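Local coordinates for protein SusD homolog (Bacteroides thetaiotaomicron, PDB 3EHM) that probably binds mucin O-glycans as a SusD-like outer-membrane lipoprotein, helping a gut symbiont to use host glycans, at residues F308-T313 against Y402-Y407; M272-W277 against T395-S400; G295-G300 against T321-K326; T313-K318 against K466-A471. One frame throughout, in Å; residues are numbered along the deposited sequence.

Interaction 1 (F308-T313 against Y402-Y407); sequences FPVAPT and YKYGTY
The phenol of Tyr-402 does the polar work where the extended run 308-313 lies along the loop 402-407. Its OH accepts the backbone N-H of Ala-311, with N to OH at 3.0 Å, and at 173° the bond is almost straight. The ring presents its edge to the run, CE1 lying 3.3 Å from the carbonyl O of Pro-309 and Val-310 CA close to the ring plane. Pro-309 O also sits at the edge of the Tyr-404 ring, 3.5 Å from CE1, and accepts a hydrogen bond from a water. At one end Lys-403 bends at chi3 and chi4 to fold over a face of Phe-308: NZ stands 3.9 Å from the ring centroid in a cation-pi contact, and CD adds a CH-pi contact over that face. At the other end Ala-311 CB sits over the centre of the Tyr-407 ring, 3.8 Å from its centroid. A phenylalanine in place of Tyr-402 would probably leave the Ala-311 N-H without this acceptor and loosen the register of the run. Farther out, Tyr-407 OH is fixed by Lys-466 O, Lys-403 makes a second cation-pi contact with Tyr-297, and the backbone of Val-310 bonds to Met-272. Aromatic edges thus meet backbone polar groups while faces take methyl and ammonium groups, holding an irregular extended run without sheet pairing.

Interaction 2 (M272-W277 against T395-S400); sequences MGATIW and TGLTGS
Trp-277 reaches across to the loop 395-400 with the far rim of its six-membered ring, not with a face. Its CG is anti to the backbone N (chi1 165°), which carries the indole off the helix so that CZ3 and CH2 lead. Three successive loop residues receive this rim. CH2 meets the methyl CG2 of Thr-395 at 3.8 Å, the carbonyl O of Gly-396 lies in the ring plane, 3.9 Å from CZ3, and Leu-397 approaches obliquely. The leucine forks over the helix start: CD1 lies 3.8 Å from Trp-277 CZ3, while CD2 lies 3.8 Å from Ala-274 CB, one turn earlier. An alanine in place of Trp-277 would probably strip Thr-395 and the CD1 branch of Leu-397 of their apolar cover and loosen the loop. Thr-395 turns CG2 anti to its backbone N, so that OG1 lies on the other branch and is held by Asp-281; its backbone also bonds to Gly-278. The carbonyl O of Thr-395, by contrast, is buried with no partner in the model. Trp-277 also packs against Pro-309, and its backbone N donates to Gly-273 O at 3.1 Å, closing the first turn after the N-cap glycine. The arrangement is the opening turn of helix 274-282 docked by apolar contacts onto a long irregular loop, in a protein whose SusD-like family is related to tetratricopeptide-repeat proteins.

Interaction 3 (G295-G300 against T321-K326); sequences GTYGSG and TSYSAK
One direct hydrogen bond links the end of strand 295-297 to the turn at 321-324. Gly-298 N donates to Ser-322 O at 2.8 Å with an N-H...O angle of 162°, although the donor stands above the carbonyl plane. Two waters extend this polar seam. One accepts from Thr-296 OG1 and donates to both Gly-298 O and Ser-322 O, so the Ser-322 carbonyl is gripped by a peptide N-H and a water together; the other donates to Thr-296 O and Ser-324 O. The turn is a type I beta turn, and Thr-321 O takes both Ser-324 N, at 2.9 Å, and Ser-324 OG, at 2.6 Å. An ST turn lies within it, Thr-321 OG1 accepting from Tyr-323 N, and a second follows, Ser-324 OG accepting from Lys-326 N. The turn packs beside the two-stranded antiparallel pairing of 295-297 with 304-306, on the surface of the chain. The aromatic contact is T-shaped: Tyr-323 turns its edge onto the face of Tyr-297, centroids 4.9 Å apart and planes at 73°, with CD1 poised over the centre of the Tyr-297 ring. Lys-403 covers the opposite face of Tyr-297, where it makes a cation-pi contact. The face of Tyr-323 in turn receives a CH-pi contact from Gly-298 CA, 3.8 Å from the ring centroid. A CB on Gly-298 would crowd Tyr-323 CE1, and the backbone (phi 91°) would also press it against the preceding carbonyl.

Interaction 4 (T313-K318 against K466-A471); sequences TNSKSK and KPMDEA
Backbone bonding sets the alignment of 313-318 on 466-471. Asp-469 N donates to Thr-313 O at 3.1 Å; the donor lies nearly along the C=O axis, but the N-H...O angle of 138° shows a bent bond. Thr-313 itself has a left-handed backbone (phi 48°), which turns the chain at this point. A second backbone bond, between the neighbouring Met-468 and Pro-312, runs beside the first. Packing fills in the side chains. Thr-313 and Pro-467 lie alongside each other, with CB to CB at 3.7 Å, while the methyl CG2 of Thr-313 touches Asp-469 CB, also at 3.7 Å. Met-468, modelled as selenomethionine, extends anti through chi1 and chi2 alongside Asn-314, and its CG passes 3.8 Å from Ser-315 OG. Ser-315 CB rests 3.9 Å from Asp-469 CA, closing the contact at that end. The hydroxyl of Thr-313 finds its partner outside the two segments, in Trp-81 NE1. The carboxylate of Asp-469 is divided between two tasks. OD2 forms a salt bridge with Arg-475, outside the two segments, which would tend to keep the acid ionised, and OD1 accepts from Ala-471 N at 3.1 Å, met from above the carboxylate plane. That capping bond belongs to the turn leading into helix 472-475, so the contact joins an irregular loop to the approach of a short helix, its aspartate serving both backbone pairing and capping.

In the fold
Interaction 1 is the hub of the group. It touches interaction 2, centres about 7 Å apart, where Val-310 N lies 2.9 Å from Met-272 O in a probable hydrogen bond. It shares Thr-313 with interaction 4, about 9 Å away between centres, and Pro-312 O there stands 2.9 Å from Met-468 N. Toward interaction 3, about 13 Å away between centres, Lys-403 CD packs 3.4 Å from Tyr-297 CD1. Interactions 2 and 3 do not touch, their nearest atoms being about 7 Å apart; interactions 2 and 4 come no nearer than about 6 Å. On one side of the chain's centre, segments from well-separated parts meet in one patch; all pairs cross in sequence except interactions 2 and 3.

Interaction 1 (F308-T313 against Y402-Y407)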
loop_
_atom_site.group_PDB
_atom_site.type_symbol
_atom_site.label_atom_id
_atom_site.label_comp_id
_atom_site.label_asym_id
_atom_site.label_seq_id
_atom_site.Cartn_x
_atom_site.Cartn_y
_atom_site.Cartn_z
ATOM N N PHE A 308 -1.009 4.817 22.846
ATOM C CA PHE A 308 -2.450 5.040 22.737
ATOM C C PHE A 308 -2.890 5.182 21.281
ATOM O O PHE A 308 -2.551 6.159 20.614
ATOM C CB PHE A 308 -2.840 6.317 23.489
ATOM C CG PHE A 308 -2.304 6.392 24.895
ATOM C CD1 PHE A 308 -1.819 7.595 25.398
ATOM C CD2 PHE A 308 -2.290 5.270 25.718
ATOM C CE1 PHE A 308 -1.327 7.683 26.704
ATOM C CE2 PHE A 308 -1.802 5.346 27.028
ATOM C CZ PHE A 308 -1.319 6.556 27.518
ATOM N N PRO A 309 -3.666 4.214 20.777
ATOM C CA PRO A 309 -4.137 4.262 19.391
ATOM C C PRO A 309 -5.438 5.037 19.198
ATOM O O PRO A 309 -6.143 5.353 20.157
ATOM C CB PRO A 309 -4.307 2.791 19.049
ATOM C CG PRO A 309 -4.846 2.241 20.336
ATOM C CD PRO A 309 -3.956 2.900 21.383
ATOM N N VAL A 310 -5.736 5.343 17.941
ATOM C CA VAL A 310 -6.962 6.032 17.566
ATOM C C VAL A 310 -7.699 5.011 16.704
ATOM O O VAL A 310 -7.109 4.402 15.807
ATOM C CB VAL A 310 -6.665 7.312 16.760
ATOM C CG1 VAL A 310 -7.961 7.947 16.276
ATOM C CG2 VAL A 310 -5.899 8.301 17.638
ATOM N N ALA A 311 -8.978 4.809 16.989
ATOM C CA ALA A 311 -9.764 3.819 16.265
ATOM C C ALA A 311 -9.914 4.120 14.779
ATOM O O ALA A 311 -9.820 5.272 14.350
ATOM C CB ALA A 311 -11.130 3.672 16.915
ATOM N N PRO A 312 -10.138 3.074 13.967
ATOM C CA PRO A 312 -10.297 3.263 12.523
ATOM C C PRO A 312 -11.613 3.955 12.207
ATOM O O PRO A 312 -12.609 3.760 12.907
ATOM C CB PRO A 312 -10.238 1.842 11.982
ATOM C CG PRO A 312 -10.873 1.051 13.076
ATOM C CD PRO A 312 -10.245 1.648 14.322
ATOM N N THR A 313 -11.601 4.768 11.157
ATOM C CA THR A 313 -12.787 5.500 10.730
ATOM C C THR A 313 -13.426 6.187 11.940
ATOM O O THR A 313 -14.587 5.951 12.281
ATOM C CB THR A 313 -13.783 4.540 10.031
ATOM O OG1 THR A 313 -13.085 3.803 9.013
ATOM C CG2 THR A 313 -14.915 5.315 9.368
ATOM N N TYR A 402 -9.641 2.270 25.446
ATOM C CA TYR A 402 -9.733 3.327 24.447
ATOM C C TYR A 402 -10.131 4.622 25.147
ATOM O O TYR A 402 -11.186 4.703 25.766
ATOM C CB TYR A 402 -10.754 2.977 23.368
ATOM C CG TYR A 402 -10.670 3.915 22.189
ATOM C CD1 TYR A 402 -9.498 4.005 21.441
ATOM C CD2 TYR A 402 -11.742 4.736 21.842
ATOM C CE1 TYR A 402 -9.389 4.889 20.377
ATOM C CE2 TYR A 402 -11.645 5.630 20.774
ATOM C CZ TYR A 402 -10.465 5.700 20.048
ATOM O OH TYR A 402 -10.348 6.582 19.001
ATOM N N LYS A 403 -9.292 5.642 25.035
ATOM C CA LYS A 403 -9.565 6.896 25.719
ATOM C C LYS A 403 -10.135 8.057 24.915
ATOM O O LYS A 403 -10.356 9.130 25.469
ATOM C CB LYS A 403 -8.292 7.351 26.438
ATOM C CG LYS A 403 -7.010 6.956 25.719
ATOM C CD LYS A 403 -5.767 7.440 26.453
ATOM C CE LYS A 403 -5.601 6.790 27.821
ATOM N NZ LYS A 403 -5.179 5.366 27.749
ATOM N N TYR A 404 -10.405 7.852 23.631
ATOM C CA TYR A 404 -10.920 8.945 22.811
ATOM C C TYR A 404 -12.363 8.774 22.358
ATOM O O TYR A 404 -12.742 9.222 21.275
ATOM C CB TYR A 404 -10.000 9.143 21.605
ATOM C CG TYR A 404 -8.546 9.231 22.011
ATOM C CD1 TYR A 404 -7.609 8.325 21.520
ATOM C CD2 TYR A 404 -8.120 10.187 22.932
ATOM C CE1 TYR A 404 -6.282 8.363 21.940
ATOM C CE2 TYR A 404 -6.793 10.235 23.361
ATOM C CZ TYR A 404 -5.883 9.319 22.863
ATOM O OH TYR A 404 -4.580 9.343 23.297
ATOM N N GLY A 405 -13.171 8.138 23.198
ATOM C CA GLY A 405 -14.563 7.934 22.857
ATOM C C GLY A 405 -15.016 6.535 23.202
ATOM O O GLY A 405 -14.298 5.796 23.871
ATOM N N THR A 406 -16.209 6.172 22.744
ATOM C CA THR A 406 -16.767 4.855 23.013
ATOM C C THR A 406 -16.477 3.897 21.868
ATOM O O THR A 406 -17.096 3.979 20.806
ATOM C CB THR A 406 -18.286 4.940 23.221
ATOM O OG1 THR A 406 -18.559 5.763 24.363
ATOM C CG2 THR A 406 -18.873 3.562 23.444
ATOM N N TYR A 407 -15.534 2.990 22.089
ATOM C CA TYR A 407 -15.163 2.023 21.067
ATOM C C TYR A 407 -14.543 0.773 21.666
ATOM O O TYR A 407 -13.785 0.841 22.633
ATOM C CB TYR A 407 -14.154 2.634 20.087
ATOM C CG TYR A 407 -13.706 1.672 19.001
ATOM C CD1 TYR A 407 -14.484 1.464 17.864
ATOM C CD2 TYR A 407 -12.520 0.948 19.130
ATOM C CE1 TYR A 407 -14.091 0.559 16.876
ATOM C CE2 TYR A 407 -12.117 0.037 18.153
ATOM C CZ TYR A 407 -12.908 -0.151 17.026
ATOM O OH TYR A 407 -12.515 -1.037 16.049
HETATM O O HOH W 1 -6.665 4.887 23.087
#

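Interaction 2 (M272-W277 against T395-S400)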
loop_
_atom_site.group_PDB
_atom_site.type_symbol
_atom_site.label_atom_id
_atom_site.label_comp_id
_atom_site.label_asym_id
_atom_site.label_seq_id
_atom_site.Cartn_x
_atom_site.Cartn_y
_atom_site.Cartn_z
HETATM N N MSE A 272 -1.359 6.846 15.452
HETATM C CA MSE A 272 -1.230 5.386 15.393
HETATM C C MSE A 272 -2.596 4.699 15.355
HETATM O O MSE A 272 -3.476 5.006 16.159
HETATM C CB MSE A 272 -0.434 4.878 16.603
HETATM C CG MSE A 272 -0.212 3.368 16.623
HETATM SE SE MSE A 272 0.724 2.787 18.227
HETATM C CE MSE A 272 -0.633 3.232 19.532
ATOM N N GLY A 273 -2.757 3.767 14.421
ATOM C CA GLY A 273 -4.012 3.046 14.275
ATOM C C GLY A 273 -4.207 1.914 15.267
ATOM O O GLY A 273 -3.241 1.308 15.727
ATOM N N ALA A 274 -5.466 1.614 15.578
ATOM C CA ALA A 274 -5.801 0.566 16.542
ATOM C C ALA A 274 -5.406 -0.829 16.086
ATOM O O ALA A 274 -4.870 -1.617 16.864
ATOM C CB ALA A 274 -7.290 0.603 16.851
ATOM N N THR A 275 -5.661 -1.137 14.822
ATOM C CA THR A 275 -5.329 -2.455 14.304
ATOM C C THR A 275 -3.841 -2.782 14.416
ATOM O O THR A 275 -3.466 -3.798 14.998
ATOM C CB THR A 275 -5.756 -2.598 12.833
ATOM O OG1 THR A 275 -7.161 -2.338 12.721
ATOM C CG2 THR A 275 -5.463 -4.012 12.335
ATOM N N ILE A 276 -2.985 -1.927 13.868
ATOM C CA ILE A 276 -1.566 -2.216 13.937
ATOM C C ILE A 276 -1.083 -2.219 15.390
ATOM O O ILE A 276 -0.214 -3.003 15.756
ATOM C CB ILE A 276 -0.744 -1.228 13.062
ATOM C CG1 ILE A 276 0.688 -1.752 12.914
ATOM C CG2 ILE A 276 -0.768 0.174 13.659
ATOM C CD1 ILE A 276 1.521 -0.969 11.912
ATOM N N TRP A 277 -1.658 -1.361 16.225
ATOM C CA TRP A 277 -1.261 -1.339 17.629
ATOM C C TRP A 277 -1.601 -2.679 18.273
ATOM O O TRP A 277 -0.800 -3.238 19.012
ATOM C CB TRP A 277 -1.985 -0.238 18.401
ATOM C CG TRP A 277 -1.863 -0.434 19.891
ATOM C CD1 TRP A 277 -0.785 -0.135 20.675
ATOM C CD2 TRP A 277 -2.825 -1.058 20.753
ATOM N NE1 TRP A 277 -1.015 -0.538 21.971
ATOM C CE2 TRP A 277 -2.258 -1.107 22.047
ATOM C CE3 TRP A 277 -4.109 -1.585 20.556
ATOM C CZ2 TRP A 277 -2.934 -1.661 23.143
ATOM C CZ3 TRP A 277 -4.782 -2.139 21.646
ATOM C CH2 TRP A 277 -4.190 -2.171 22.923
ATOM N N THR A 395 -3.879 -7.834 20.641
ATOM C CA THR A 395 -4.608 -7.263 21.758
ATOM C C THR A 395 -5.855 -6.530 21.301
ATOM O O THR A 395 -5.815 -5.744 20.353
ATOM C CB THR A 395 -3.729 -6.282 22.531
ATOM O OG1 THR A 395 -2.488 -6.919 22.854
ATOM C CG2 THR A 395 -4.430 -5.846 23.815
ATOM N N GLY A 396 -6.963 -6.790 21.980
ATOM C CA GLY A 396 -8.198 -6.130 21.626
ATOM C C GLY A 396 -8.270 -4.774 22.293
ATOM O O GLY A 396 -7.497 -4.470 23.199
ATOM N N LEU A 397 -9.195 -3.947 21.831
ATOM C CA LEU A 397 -9.373 -2.629 22.401
ATOM C C LEU A 397 -10.695 -2.668 23.157
ATOM O O LEU A 397 -11.755 -2.892 22.571
ATOM C CB LEU A 397 -9.407 -1.585 21.280
ATOM C CG LEU A 397 -9.084 -0.126 21.610
ATOM C CD1 LEU A 397 -7.834 -0.048 22.476
ATOM C CD2 LEU A 397 -8.889 0.649 20.312
ATOM N N THR A 398 -10.634 -2.495 24.469
ATOM C CA THR A 398 -11.853 -2.506 25.259
ATOM C C THR A 398 -12.316 -1.069 25.444
ATOM O O THR A 398 -11.550 -0.125 25.219
ATOM C CB THR A 398 -11.628 -3.124 26.645
ATOM O OG1 THR A 398 -10.811 -2.246 27.429
ATOM C CG2 THR A 398 -10.939 -4.487 26.515
ATOM N N GLY A 399 -13.570 -0.907 25.849
ATOM C CA GLY A 399 -14.101 0.424 26.060
ATOM C C GLY A 399 -13.251 1.159 27.070
ATOM O O GLY A 399 -13.064 2.371 26.981
ATOM N N SER A 400 -12.723 0.410 28.030
ATOM C CA SER A 400 -11.882 0.979 29.072
ATOM C C SER A 400 -10.578 1.533 28.509
ATOM O O SER A 400 -10.267 2.710 28.692
ATOM C CB SER A 400 -11.555 -0.086 30.121
ATOM O OG SER A 400 -12.733 -0.725 30.583
#

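Interaction 3 (G295-G300 against T321-K326)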
loop_
_atom_site.group_PDB
_atom_site.type_symbol
_atom_site.label_atom_id
_atom_site.label_comp_id
_atom_site.label_asym_id
_atom_site.label_seq_id
_atom_site.Cartn_x
_atom_site.Cartn_y
_atom_site.Cartn_z
ATOM N N GLY A 295 2.275 8.180 23.438
ATOM C CA GLY A 295 1.431 9.352 23.537
ATOM C C GLY A 295 1.288 9.739 24.994
ATOM O O GLY A 295 1.881 9.107 25.869
ATOM N N THR A 296 0.520 10.788 25.257
ATOM C CA THR A 296 0.280 11.242 26.620
ATOM C C THR A 296 -1.203 11.533 26.762
ATOM O O THR A 296 -1.859 11.967 25.811
ATOM C CB THR A 296 1.087 12.512 26.964
ATOM O OG1 THR A 296 0.786 13.544 26.020
ATOM C CG2 THR A 296 2.581 12.220 26.938
ATOM N N TYR A 297 -1.727 11.275 27.953
ATOM C CA TYR A 297 -3.138 11.477 28.247
ATOM C C TYR A 297 -3.211 12.257 29.556
ATOM O O TYR A 297 -2.817 11.754 30.608
ATOM C CB TYR A 297 -3.811 10.113 28.394
ATOM C CG TYR A 297 -5.293 10.152 28.655
ATOM C CD1 TYR A 297 -6.186 10.577 27.672
ATOM C CD2 TYR A 297 -5.810 9.726 29.875
ATOM C CE1 TYR A 297 -7.555 10.570 27.894
ATOM C CE2 TYR A 297 -7.178 9.717 30.112
ATOM C CZ TYR A 297 -8.046 10.138 29.118
ATOM O OH TYR A 297 -9.398 10.125 29.348
ATOM N N GLY A 298 -3.716 13.484 29.482
ATOM C CA GLY A 298 -3.792 14.323 30.663
ATOM C C GLY A 298 -2.508 15.131 30.721
ATOM O O GLY A 298 -1.671 15.018 29.825
ATOM N N SER A 299 -2.328 15.937 31.761
ATOM C CA SER A 299 -1.114 16.743 31.860
ATOM C C SER A 299 -0.550 16.823 33.272
ATOM O O SER A 299 -1.244 16.532 34.247
ATOM C CB SER A 299 -1.384 18.155 31.333
ATOM O OG SER A 299 -2.460 18.757 32.029
ATOM N N GLY A 300 0.719 17.215 33.368
ATOM C CA GLY A 300 1.368 17.334 34.662
ATOM C C GLY A 300 1.492 16.009 35.384
ATOM O O GLY A 300 1.914 15.010 34.797
ATOM N N THR A 321 -7.044 18.911 23.205
ATOM C CA THR A 321 -6.786 18.999 24.641
ATOM C C THR A 321 -5.767 17.941 25.043
ATOM O O THR A 321 -5.433 17.060 24.251
ATOM C CB THR A 321 -8.055 18.765 25.460
ATOM O OG1 THR A 321 -8.366 17.369 25.467
ATOM C CG2 THR A 321 -9.221 19.535 24.857
ATOM N N SER A 322 -5.279 18.020 26.275
ATOM C CA SER A 322 -4.295 17.061 26.764
ATOM C C SER A 322 -4.875 15.648 26.854
ATOM O O SER A 322 -4.136 14.678 26.997
ATOM C CB SER A 322 -3.783 17.483 28.142
ATOM O OG SER A 322 -4.808 17.363 29.111
ATOM N N TYR A 323 -6.198 15.540 26.782
ATOM C CA TYR A 323 -6.873 14.244 26.848
ATOM C C TYR A 323 -7.333 13.803 25.457
ATOM O O TYR A 323 -8.032 12.802 25.323
ATOM C CB TYR A 323 -8.109 14.330 27.754
ATOM C CG TYR A 323 -7.823 14.477 29.232
ATOM C CD1 TYR A 323 -7.297 13.419 29.971
ATOM C CD2 TYR A 323 -8.103 15.670 29.898
ATOM C CE1 TYR A 323 -7.061 13.542 31.342
ATOM C CE2 TYR A 323 -7.867 15.806 31.268
ATOM C CZ TYR A 323 -7.347 14.738 31.981
ATOM O OH TYR A 323 -7.117 14.867 33.332
ATOM N N SER A 324 -6.935 14.544 24.427
ATOM C CA SER A 324 -7.367 14.247 23.061
ATOM C C SER A 324 -6.413 13.412 22.221
ATOM O O SER A 324 -5.275 13.157 22.610
ATOM C CB SER A 324 -7.634 15.550 22.316
ATOM O OG SER A 324 -6.405 16.165 21.973
ATOM N N ALA A 325 -6.886 13.017 21.041
ATOM C CA ALA A 325 -6.085 12.220 20.125
ATOM C C ALA A 325 -4.904 13.031 19.603
ATOM O O ALA A 325 -4.008 12.484 18.964
ATOM C CB ALA A 325 -6.947 11.721 18.965
ATOM N N LYS A 326 -4.898 14.335 19.865
ATOM C CA LYS A 326 -3.781 15.153 19.415
ATOM C C LYS A 326 -2.521 14.594 20.056
ATOM O O LYS A 326 -1.439 14.649 19.472
ATOM C CB LYS A 326 -3.953 16.624 19.817
ATOM C CG LYS A 326 -2.709 17.468 19.526
ATOM C CD LYS A 326 -2.920 18.957 19.759
ATOM C CE LYS A 326 -1.620 19.728 19.519
ATOM N NZ LYS A 326 -1.800 21.205 19.641
HETATM O O HOH W 2 -1.383 14.918 27.066
HETATM O O HOH W 3 -4.349 11.657 24.694
#

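Interaction 4 (T313-K318 against K466-A471)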
loop_
_atom_site.group_PDB
_atom_site.type_symbol
_atom_site.label_atom_id
_atom_site.label_comp_id
_atom_site.label_asym_id
_atom_site.label_seq_id
_atom_site.Cartn_x
_atom_site.Cartn_y
_atom_site.Cartn_z
ATOM N N THR A 313 -11.601 4.768 11.157
ATOM C CA THR A 313 -12.787 5.500 10.730
ATOM C C THR A 313 -13.426 6.187 11.940
ATOM O O THR A 313 -14.587 5.951 12.281
ATOM C CB THR A 313 -13.783 4.540 10.031
ATOM O OG1 THR A 313 -13.085 3.803 9.013
ATOM C CG2 THR A 313 -14.915 5.315 9.368
ATOM N N ASN A 314 -12.631 7.044 12.577
ATOM C CA ASN A 314 -13.029 7.804 13.754
ATOM C C ASN A 314 -14.319 8.573 13.503
ATOM O O ASN A 314 -14.475 9.201 12.460
ATOM C CB ASN A 314 -11.910 8.782 14.126
ATOM C CG ASN A 314 -12.156 9.494 15.448
ATOM O OD1 ASN A 314 -11.347 10.317 15.872
ATOM N ND2 ASN A 314 -13.260 9.180 16.107
ATOM N N SER A 315 -15.241 8.523 14.462
ATOM C CA SER A 315 -16.508 9.226 14.319
ATOM C C SER A 315 -16.507 10.530 15.108
ATOM O O SER A 315 -17.442 11.320 15.009
ATOM C CB SER A 315 -17.666 8.340 14.789
ATOM O OG SER A 315 -17.596 8.105 16.184
ATOM N N LYS A 316 -15.444 10.760 15.873
ATOM C CA LYS A 316 -15.331 11.968 16.687
ATOM C C LYS A 316 -14.652 13.140 15.983
ATOM O O LYS A 316 -13.805 12.955 15.107
ATOM C CB LYS A 316 -14.570 11.656 17.978
ATOM C CG LYS A 316 -15.447 11.363 19.191
ATOM C CD LYS A 316 -16.369 10.181 18.971
ATOM C CE LYS A 316 -17.149 9.853 20.248
ATOM N NZ LYS A 316 -17.977 10.997 20.748
ATOM N N SER A 317 -15.029 14.352 16.384
ATOM C CA SER A 317 -14.451 15.566 15.820
ATOM C C SER A 317 -13.003 15.714 16.276
ATOM O O SER A 317 -12.582 15.092 17.249
ATOM C CB SER A 317 -15.245 16.796 16.278
ATOM O OG SER A 317 -16.569 16.760 15.778
ATOM N N LYS A 318 -12.242 16.542 15.568
ATOM C CA LYS A 318 -10.851 16.782 15.929
ATOM C C LYS A 318 -10.800 17.448 17.301
ATOM O O LYS A 318 -11.658 18.257 17.629
ATOM C CB LYS A 318 -10.190 17.706 14.904
ATOM C CG LYS A 318 -8.753 18.073 15.249
ATOM C CD LYS A 318 -8.172 19.054 14.245
ATOM C CE LYS A 318 -6.739 19.414 14.601
ATOM N NZ LYS A 318 -6.191 20.470 13.706
ATOM N N LYS A 466 -12.869 -3.057 13.699
ATOM C CA LYS A 466 -14.011 -2.576 12.927
ATOM C C LYS A 466 -14.092 -1.055 12.944
ATOM O O LYS A 466 -13.638 -0.412 13.888
ATOM C CB LYS A 466 -15.305 -3.157 13.498
ATOM C CG LYS A 466 -15.608 -2.658 14.899
ATOM C CD LYS A 466 -16.781 -3.388 15.534
ATOM C CE LYS A 466 -16.995 -2.900 16.961
ATOM N NZ LYS A 466 -17.499 -3.998 17.842
ATOM N N PRO A 467 -14.682 -0.456 11.900
ATOM C CA PRO A 467 -14.786 1.004 11.874
ATOM C C PRO A 467 -15.623 1.522 13.044
ATOM O O PRO A 467 -16.605 0.902 13.438
ATOM C CB PRO A 467 -15.429 1.280 10.515
ATOM C CG PRO A 467 -16.244 0.037 10.261
ATOM C CD PRO A 467 -15.310 -1.053 10.708
HETATM N N MSE A 468 -15.224 2.658 13.599
HETATM C CA MSE A 468 -15.939 3.244 14.723
HETATM C C MSE A 468 -17.232 3.908 14.262
HETATM O O MSE A 468 -18.245 3.863 14.957
HETATM C CB MSE A 468 -15.052 4.264 15.421
HETATM C CG MSE A 468 -15.678 4.883 16.640
HETATM SE SE MSE A 468 -14.497 6.149 17.479
HETATM C CE MSE A 468 -12.952 6.027 16.341
ATOM N N ASP A 469 -17.181 4.530 13.088
ATOM C CA ASP A 469 -18.339 5.197 12.501
ATOM C C ASP A 469 -19.216 4.137 11.838
ATOM O O ASP A 469 -19.002 3.773 10.682
ATOM C CB ASP A 469 -17.873 6.218 11.460
ATOM C CG ASP A 469 -19.023 6.960 10.806
ATOM O OD1 ASP A 469 -20.187 6.784 11.241
ATOM O OD2 ASP A 469 -18.754 7.725 9.855
ATOM N N GLU A 470 -20.210 3.648 12.571
ATOM C CA GLU A 470 -21.093 2.612 12.055
ATOM C C GLU A 470 -21.942 3.029 10.857
ATOM O O GLU A 470 -22.592 2.192 10.232
ATOM C CB GLU A 470 -21.989 2.087 13.178
ATOM C CG GLU A 470 -21.217 1.362 14.273
ATOM C CD GLU A 470 -22.120 0.577 15.204
ATOM O OE1 GLU A 470 -22.981 1.196 15.867
ATOM O OE2 GLU A 470 -21.967 -0.664 15.268
ATOM N N ALA A 471 -21.940 4.316 10.533
ATOM C CA ALA A 471 -22.711 4.793 9.393
ATOM C C ALA A 471 -21.872 4.780 8.111
ATOM O O ALA A 471 -22.403 4.957 7.015
ATOM C CB ALA A 471 -23.225 6.201 9.661
#